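Local coordinates for 2',5'-phosphodiesterase 12 (Homo sapiens, PDB 4Z0V), which belongs to the endonuclease/exonuclease/phosphatase family, whose members share a two-sheet DNase I-like fold, and carries a bound magnesium ion in this structure, at residues Y233-E237 against K258-R262; L306-R310 against H367-L371; K372-G376 against L433-L437. One frame throughout, in Å; residues are numbered along the deposited sequence.

Interaction 1 (Y233-E237 against K258-R262)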
loop_
_atom_site.group_PDB
_atom_site.type_symbol
_atom_site.label_atom_id
_atom_site.label_comp_id
_atom_site.label_asym_id
_atom_site.label_seq_id
_atom_site.Cartn_x
_atom_site.Cartn_y
_atom_site.Cartn_z
ATOM N N TYR A 233 -19.481 -7.306 -5.373
ATOM C CA TYR A 233 -20.658 -7.721 -6.154
ATOM C C TYR A 233 -21.004 -9.196 -5.880
ATOM O O TYR A 233 -22.172 -9.547 -5.775
ATOM C CB TYR A 233 -20.435 -7.471 -7.666
ATOM C CG TYR A 233 -19.574 -8.505 -8.354
ATOM C CD1 TYR A 233 -18.203 -8.320 -8.492
ATOM C CD2 TYR A 233 -20.135 -9.664 -8.891
ATOM C CE1 TYR A 233 -17.401 -9.284 -9.109
ATOM C CE2 TYR A 233 -19.344 -10.632 -9.504
ATOM C CZ TYR A 233 -17.974 -10.447 -9.595
ATOM O OH TYR A 233 -17.195 -11.397 -10.204
ATOM N N GLU A 234 -19.982 -10.038 -5.736
ATOM C CA GLU A 234 -20.161 -11.474 -5.508
ATOM C C GLU A 234 -20.758 -11.719 -4.136
ATOM O O GLU A 234 -21.734 -12.466 -4.011
ATOM C CB GLU A 234 -18.802 -12.155 -5.626
ATOM C CG GLU A 234 -18.859 -13.602 -6.057
ATOM C CD GLU A 234 -17.517 -14.082 -6.571
ATOM O OE1 GLU A 234 -16.486 -13.733 -5.951
ATOM O OE2 GLU A 234 -17.494 -14.769 -7.618
ATOM N N ALA A 235 -20.189 -11.066 -3.096
ATOM C CA ALA A 235 -20.687 -11.201 -1.736
ATOM C C ALA A 235 -22.132 -10.721 -1.632
ATOM O O ALA A 235 -22.955 -11.433 -1.069
ATOM C CB ALA A 235 -19.809 -10.419 -0.772
ATOM N N LEU A 236 -22.445 -9.540 -2.200
ATOM C CA LEU A 236 -23.789 -8.969 -2.102
ATOM C C LEU A 236 -24.848 -9.826 -2.823
ATOM O O LEU A 236 -25.950 -10.023 -2.283
ATOM C CB LEU A 236 -23.818 -7.531 -2.646
ATOM C CG LEU A 236 -25.188 -6.812 -2.637
ATOM C CD1 LEU A 236 -25.761 -6.682 -1.200
ATOM C CD2 LEU A 236 -25.072 -5.452 -3.276
ATOM N N GLU A 237 -24.540 -10.298 -4.017
ATOM C CA GLU A 237 -25.566 -11.038 -4.755
ATOM C C GLU A 237 -25.718 -12.504 -4.327
ATOM O O GLU A 237 -26.842 -13.017 -4.407
ATOM C CB GLU A 237 -25.324 -10.950 -6.285
ATOM C CG GLU A 237 -24.136 -11.753 -6.808
ATOM C CD GLU A 237 -23.735 -11.519 -8.254
ATOM O OE1 GLU A 237 -22.663 -12.028 -8.654
ATOM O OE2 GLU A 237 -24.487 -10.836 -8.988
ATOM N N LYS A 258 -26.117 -1.145 -10.953
ATOM C CA LYS A 258 -24.882 -0.354 -11.003
ATOM C C LYS A 258 -23.888 -0.823 -9.920
ATOM O O LYS A 258 -22.693 -0.888 -10.201
ATOM C CB LYS A 258 -25.170 1.148 -10.839
ATOM C CG LYS A 258 -25.832 1.785 -12.066
ATOM N N VAL A 259 -24.385 -1.182 -8.715
ATOM C CA VAL A 259 -23.512 -1.692 -7.621
ATOM C C VAL A 259 -22.918 -3.032 -8.054
ATOM O O VAL A 259 -21.713 -3.259 -7.922
ATOM C CB VAL A 259 -24.257 -1.811 -6.251
ATOM C CG1 VAL A 259 -23.339 -2.392 -5.175
ATOM C CG2 VAL A 259 -24.788 -0.457 -5.801
ATOM N N LEU A 260 -23.774 -3.933 -8.563
ATOM C CA LEU A 260 -23.332 -5.275 -8.940
ATOM C C LEU A 260 -22.387 -5.291 -10.157
ATOM O O LEU A 260 -21.635 -6.240 -10.308
ATOM C CB LEU A 260 -24.528 -6.198 -9.157
ATOM C CG LEU A 260 -25.416 -6.489 -7.911
ATOM C CD1 LEU A 260 -26.421 -7.603 -8.224
ATOM C CD2 LEU A 260 -24.577 -6.917 -6.693
ATOM N N GLN A 261 -22.365 -4.238 -10.977
ATOM C CA GLN A 261 -21.426 -4.147 -12.100
ATOM C C GLN A 261 -19.998 -3.925 -11.644
ATOM O O GLN A 261 -19.073 -4.256 -12.382
ATOM C CB GLN A 261 -21.780 -2.935 -12.980
ATOM C CG GLN A 261 -22.982 -3.150 -13.873
ATOM C CD GLN A 261 -23.564 -1.823 -14.303
ATOM O OE1 GLN A 261 -22.848 -0.830 -14.529
ATOM N NE2 GLN A 261 -24.872 -1.798 -14.490
ATOM N N ARG A 262 -19.811 -3.248 -10.489
ATOM C CA ARG A 262 -18.477 -2.831 -10.045
ATOM C C ARG A 262 -17.552 -3.996 -9.786
ATOM O O ARG A 262 -17.967 -5.058 -9.309
ATOM C CB ARG A 262 -18.526 -1.929 -8.801
ATOM C CG ARG A 262 -19.715 -0.988 -8.810
ATOM C CD ARG A 262 -19.452 0.402 -9.298
ATOM N NE ARG A 262 -18.731 0.471 -10.565
ATOM C CZ ARG A 262 -19.294 0.500 -11.765
ATOM N NH1 ARG A 262 -18.548 0.634 -12.846
ATOM N NH2 ARG A 262 -20.610 0.390 -11.892
HETATM O O HOH W 1 -17.617 -5.383 -6.617
#
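Apolar contact joins these two helical segments. L260, the residue most covered here, leaves its helix sideways, but its end comes close to 233-237: its CD2 lies 3.8 Å from L236 CD2 and 4.3 Å from Y233 CB. L236 CD2 also meets V259 CG1 at 4.0 Å. Branched aliphatic side chains suit this seam, since they fill it without needing polar partners. At the exposed border, E237 OE2 lies 3.8 Å from L260 CD1.

Y233 packs against backbone carbonyls, its CB 3.2 Å from L260 O and its CD1 3.4 Å from R262 O. No direct hydrogen bond crosses the contact; water 1 provides the link, accepting from Y233 N (3.0 Å) and donating to R262 O (2.7 Å). R262 NH2 bonds back to K258 O at 3.0 Å, while its guanidinium makes a cation-pi contact with Y289.

With L245 and L246 of helix 243-248 also touching L236, this is helix-helix packing in the helical connection between strands 222-231 and 265-273 of the DNase I-like domain.

Interaction 2 (L306-R310 against H367-L371)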
loop_
_atom_site.group_PDB
_atom_site.type_symbol
_atom_site.label_atom_id
_atom_site.label_comp_id
_atom_site.label_asym_id
_atom_site.label_seq_id
_atom_site.Cartn_x
_atom_site.Cartn_y
_atom_site.Cartn_z
ATOM N N LEU A 306 -18.322 -3.754 5.901
ATOM C CA LEU A 306 -18.438 -3.822 7.361
ATOM C C LEU A 306 -19.139 -5.105 7.824
ATOM O O LEU A 306 -18.685 -5.689 8.815
ATOM C CB LEU A 306 -19.125 -2.570 7.933
ATOM C CG LEU A 306 -18.325 -1.247 7.786
ATOM C CD1 LEU A 306 -19.125 -0.055 8.376
ATOM C CD2 LEU A 306 -16.920 -1.334 8.451
ATOM N N ALA A 307 -20.158 -5.578 7.086
ATOM C CA ALA A 307 -20.848 -6.841 7.409
ATOM C C ALA A 307 -19.885 -8.019 7.213
ATOM O O ALA A 307 -19.892 -8.951 8.004
ATOM C CB ALA A 307 -22.093 -7.022 6.545
ATOM N N HIS A 308 -19.067 -7.971 6.155
ATOM C CA HIS A 308 -18.070 -9.007 5.921
ATOM C C HIS A 308 -17.013 -9.008 7.044
ATOM O O HIS A 308 -16.665 -10.063 7.569
ATOM C CB HIS A 308 -17.374 -8.838 4.545
ATOM C CG HIS A 308 -16.411 -9.956 4.279
ATOM N ND1 HIS A 308 -16.843 -11.279 4.196
ATOM C CD2 HIS A 308 -15.063 -9.929 4.142
ATOM C CE1 HIS A 308 -15.755 -12.005 3.986
ATOM N NE2 HIS A 308 -14.657 -11.241 3.957
ATOM N N ILE A 309 -16.515 -7.833 7.408
ATOM C CA ILE A 309 -15.485 -7.724 8.447
ATOM C C ILE A 309 -16.067 -8.156 9.804
ATOM O O ILE A 309 -15.361 -8.817 10.585
ATOM C CB ILE A 309 -14.895 -6.293 8.474
ATOM C CG1 ILE A 309 -14.051 -6.043 7.192
ATOM C CG2 ILE A 309 -14.046 -6.097 9.725
ATOM C CD1 ILE A 309 -13.815 -4.540 6.866
ATOM N N ARG A 310 -17.361 -7.849 10.053
ATOM C CA ARG A 310 -18.025 -8.276 11.291
ATOM C C ARG A 310 -18.066 -9.814 11.331
ATOM O O ARG A 310 -17.767 -10.414 12.357
ATOM C CB ARG A 310 -19.454 -7.655 11.367
ATOM C CG ARG A 310 -20.328 -8.068 12.576
ATOM C CD ARG A 310 -19.777 -7.684 13.937
ATOM N NE ARG A 310 -19.847 -6.240 14.172
ATOM C CZ ARG A 310 -19.210 -5.603 15.149
ATOM N NH1 ARG A 310 -18.432 -6.273 15.993
ATOM N NH2 ARG A 310 -19.317 -4.290 15.270
ATOM N N HIS A 367 -24.445 0.029 11.803
ATOM C CA HIS A 367 -23.344 -0.897 12.102
ATOM C C HIS A 367 -22.922 -0.623 13.529
ATOM O O HIS A 367 -23.149 0.496 14.037
ATOM C CB HIS A 367 -22.174 -0.833 11.087
ATOM C CG HIS A 367 -21.283 0.356 11.251
ATOM N ND1 HIS A 367 -20.253 0.357 12.171
ATOM C CD2 HIS A 367 -21.297 1.545 10.606
ATOM C CE1 HIS A 367 -19.682 1.548 12.075
ATOM N NE2 HIS A 367 -20.278 2.301 11.146
ATOM N N PHE A 368 -22.253 -1.591 14.168
ATOM C CA PHE A 368 -21.868 -1.411 15.567
ATOM C C PHE A 368 -20.373 -1.302 15.783
ATOM O O PHE A 368 -19.928 -1.423 16.927
ATOM C CB PHE A 368 -22.464 -2.530 16.454
ATOM C CG PHE A 368 -23.950 -2.674 16.240
ATOM C CD1 PHE A 368 -24.823 -1.653 16.601
ATOM C CD2 PHE A 368 -24.473 -3.802 15.618
ATOM C CE1 PHE A 368 -26.197 -1.770 16.376
ATOM C CE2 PHE A 368 -25.847 -3.920 15.393
ATOM C CZ PHE A 368 -26.698 -2.898 15.764
ATOM N N PHE A 369 -19.583 -1.023 14.716
ATOM C CA PHE A 369 -18.157 -0.809 14.925
ATOM C C PHE A 369 -17.922 0.581 15.484
ATOM O O PHE A 369 -18.645 1.504 15.110
ATOM C CB PHE A 369 -17.412 -0.906 13.578
ATOM C CG PHE A 369 -17.259 -2.310 13.055
ATOM C CD1 PHE A 369 -16.255 -3.143 13.538
ATOM C CD2 PHE A 369 -18.119 -2.802 12.083
ATOM C CE1 PHE A 369 -16.082 -4.433 13.014
ATOM C CE2 PHE A 369 -17.939 -4.079 11.549
ATOM C CZ PHE A 369 -16.919 -4.882 12.019
ATOM N N LYS A 370 -16.894 0.756 16.315
ATOM C CA LYS A 370 -16.522 2.098 16.793
ATOM C C LYS A 370 -15.206 2.406 16.120
ATOM O O LYS A 370 -14.161 1.903 16.548
ATOM C CB LYS A 370 -16.448 2.171 18.325
ATOM C CG LYS A 370 -17.722 1.679 19.016
ATOM C CD LYS A 370 -18.993 2.424 18.563
ATOM C CE LYS A 370 -20.243 1.640 18.914
ATOM N NZ LYS A 370 -21.449 2.238 18.284
ATOM N N LEU A 371 -15.284 3.161 15.003
ATOM C CA LEU A 371 -14.149 3.441 14.123
ATOM C C LEU A 371 -13.788 4.878 14.112
ATOM O O LEU A 371 -14.649 5.744 14.046
ATOM C CB LEU A 371 -14.433 2.979 12.682
ATOM C CG LEU A 371 -14.747 1.483 12.501
ATOM C CD1 LEU A 371 -15.343 1.221 11.130
ATOM C CD2 LEU A 371 -13.522 0.622 12.734
HETATM O O HOH W 2 -21.661 -4.213 12.751
HETATM O O HOH W 3 -17.805 -2.965 17.693
#
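F369 gives up more surface to this contact than any other residue, and its ring carries R310 of helix 295-316 on one face and turns an edge to the backbone of that helix. The guanidinium of R310 lies flat on the ring, the planes at 18° and the centres 3.9 Å apart; R310 CZ sits 10° off the ring normal, so the stack is also a cation-pi interaction. At the ring edge, F369 CE2 approaches L306 O at 3.3 Å. Apolar packing brings F369 CZ to 3.9 Å from I309 CG2. A phenylalanine suits this place because it offers apolar carbon to the helix and a pi face to the charge.

R310 is long enough to reach across while its polar atoms stay hydrated. Water 2 accepts from R310 NE (3.1 Å) and F368 N (3.0 Å); water 3 accepts from R310 NH2 (3.1 Å) and donates to F368 O (2.7 Å). The two waters thus tie the guanidinium to the loop backbone.

L306, one turn before R310, fills the buried side. Its CD1 makes a CH-pi contact with the H367 ring, 3.6 Å from the centroid, and its CD2 meets L371 CD1 at 4.0 Å. H367 ND1 accepts from F369 N at 3.0 Å, bracing the loop, while H367 NE2 bonds to F339 O.

The loop, which joins strands 365-366 and 371-373, is therefore packed against helices 295-316 and 335-342, and V322 and F324 of strand 322-327 continue the hydrophobic layer beside I309, L306 and F369.

Interaction 3 (K372-G376 against L433-L437)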
loop_
_atom_site.group_PDB
_atom_site.type_symbol
_atom_site.label_atom_id
_atom_site.label_comp_id
_atom_site.label_asym_id
_atom_site.label_seq_id
_atom_site.Cartn_x
_atom_site.Cartn_y
_atom_site.Cartn_z
ATOM N N LYS A 372 -12.505 5.130 14.203
ATOM C CA LYS A 372 -11.971 6.482 14.187
ATOM C C LYS A 372 -11.001 6.568 13.036
ATOM O O LYS A 372 -10.261 5.610 12.808
ATOM C CB LYS A 372 -11.252 6.759 15.523
ATOM C CG LYS A 372 -10.515 8.093 15.604
ATOM C CD LYS A 372 -9.643 8.180 16.856
ATOM C CE LYS A 372 -8.811 9.445 16.833
ATOM N NZ LYS A 372 -7.927 9.559 18.021
ATOM N N SER A 373 -11.006 7.686 12.311
ATOM C CA SER A 373 -9.987 7.914 11.278
ATOM C C SER A 373 -8.685 8.224 12.034
ATOM O O SER A 373 -8.563 9.275 12.686
ATOM C CB SER A 373 -10.399 9.068 10.363
ATOM O OG SER A 373 -9.312 9.328 9.491
ATOM N N ALA A 374 -7.733 7.292 12.022
ATOM C CA ALA A 374 -6.483 7.466 12.774
ATOM C C ALA A 374 -5.721 8.737 12.387
ATOM O O ALA A 374 -5.191 9.410 13.272
ATOM C CB ALA A 374 -5.585 6.236 12.595
ATOM N N CYS A 375 -5.668 9.090 11.093
ATOM C CA CYS A 375 -4.939 10.299 10.694
ATOM C C CYS A 375 -5.848 11.521 10.579
ATOM O O CYS A 375 -5.439 12.545 10.026
ATOM C CB CYS A 375 -4.166 10.054 9.407
ATOM S SG CYS A 375 -3.015 8.676 9.534
ATOM N N GLY A 376 -7.060 11.400 11.113
ATOM C CA GLY A 376 -8.026 12.474 11.152
ATOM C C GLY A 376 -8.581 12.814 9.798
ATOM O O GLY A 376 -8.898 11.926 9.004
ATOM N N LEU A 433 -0.690 7.663 4.061
ATOM C CA LEU A 433 -1.078 7.898 5.467
ATOM C C LEU A 433 -0.249 7.007 6.328
ATOM O O LEU A 433 -0.102 5.834 6.012
ATOM C CB LEU A 433 -2.553 7.607 5.717
ATOM C CG LEU A 433 -3.558 8.466 5.012
ATOM C CD1 LEU A 433 -4.930 8.005 5.403
ATOM C CD2 LEU A 433 -3.366 9.952 5.348
ATOM N N VAL A 434 0.359 7.549 7.383
ATOM C CA VAL A 434 1.211 6.749 8.283
ATOM C C VAL A 434 0.878 7.139 9.706
ATOM O O VAL A 434 0.873 8.335 10.026
ATOM C CB VAL A 434 2.727 6.964 8.005
ATOM C CG1 VAL A 434 3.590 5.952 8.787
ATOM C CG2 VAL A 434 3.050 6.916 6.515
ATOM N N CYS A 435 0.614 6.159 10.574
ATOM C CA CYS A 435 0.332 6.470 11.983
ATOM C C CYS A 435 0.818 5.346 12.864
ATOM O O CYS A 435 0.853 4.186 12.433
ATOM C CB CYS A 435 -1.153 6.709 12.191
ATOM S SG CYS A 435 -2.152 5.256 11.844
ATOM N N ASP A 436 1.176 5.672 14.101
ATOM C CA ASP A 436 1.575 4.654 15.060
ATOM C C ASP A 436 0.380 4.403 15.944
ATOM O O ASP A 436 -0.174 5.364 16.482
ATOM C CB ASP A 436 2.781 5.114 15.874
ATOM C CG ASP A 436 4.040 5.244 15.062
ATOM O OD1 ASP A 436 4.036 4.805 13.891
ATOM O OD2 ASP A 436 5.044 5.733 15.609
ATOM N N LEU A 437 -0.080 3.150 15.993
ATOM C CA LEU A 437 -1.227 2.746 16.810
ATOM C C LEU A 437 -0.739 2.032 18.046
ATOM O O LEU A 437 0.313 1.415 18.003
ATOM C CB LEU A 437 -2.133 1.817 16.004
ATOM C CG LEU A 437 -2.641 2.366 14.667
ATOM C CD1 LEU A 437 -3.472 1.291 13.944
ATOM C CD2 LEU A 437 -3.431 3.669 14.883
#
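Strand 371-373 ends here in a type I beta turn from S373 to G376, closed by G376 N bonding to S373 O at 3.0 Å. The S373 hydroxyl reinforces it by donating from OG to G376 O at 2.7 Å, and G376 has a positive phi of 70°, readily adopted by a residue without a side chain. Segment 433-437 is extended, and no hydrogen bond links the two; their closest CA atoms are those of C375 and C435, 6.6 Å apart.

The contact is made by small and apolar side chains. C375 SG rests against the strand, 4.0 Å from L433 CB, 3.8 Å from C435 CB and 3.9 Å from V434 O. A374 CB packs 3.6 Å from C435 SG and 4.1 Å from L437 CD2. Alanine and cysteine are compact enough for the turn to come close to the strand, and the leucines contribute bulk around them.

L433 and C435 point toward the turn, and the end of L437 comes near it; they also touch I394 (L433, C435) and I396 (L437) of strand 387-397. V434 points away from the turn and touches V129 of the neighbouring strand 125-132. Strand 433-439 lies between strands 125-132 and 401-406 in its own sheet, so the turn packs one sheet against the other across the buried interior.

In the fold
All three contacts follow one another along the chain without interleaving, each pairing segments brought together by folding. Interactions 1 and 2 lie on the same side of the chain's centre, their centres about 19 Å apart and nearest atoms about 6 Å apart; helix 295-316 relates them, carrying the first segment of interaction 2 and touching V259 and R262 of interaction 1. Interactions 2 and 3, about 18 Å apart between centres, adjoin in sequence at 371 and 372, where the loop passes into strand 371-373. Interaction 3 lies about 30 Å from interaction 1, centre to centre. Together they run from a peripheral helical connection, through helix-to-loop packing, to the inter-sheet interior of the DNase I-like domain.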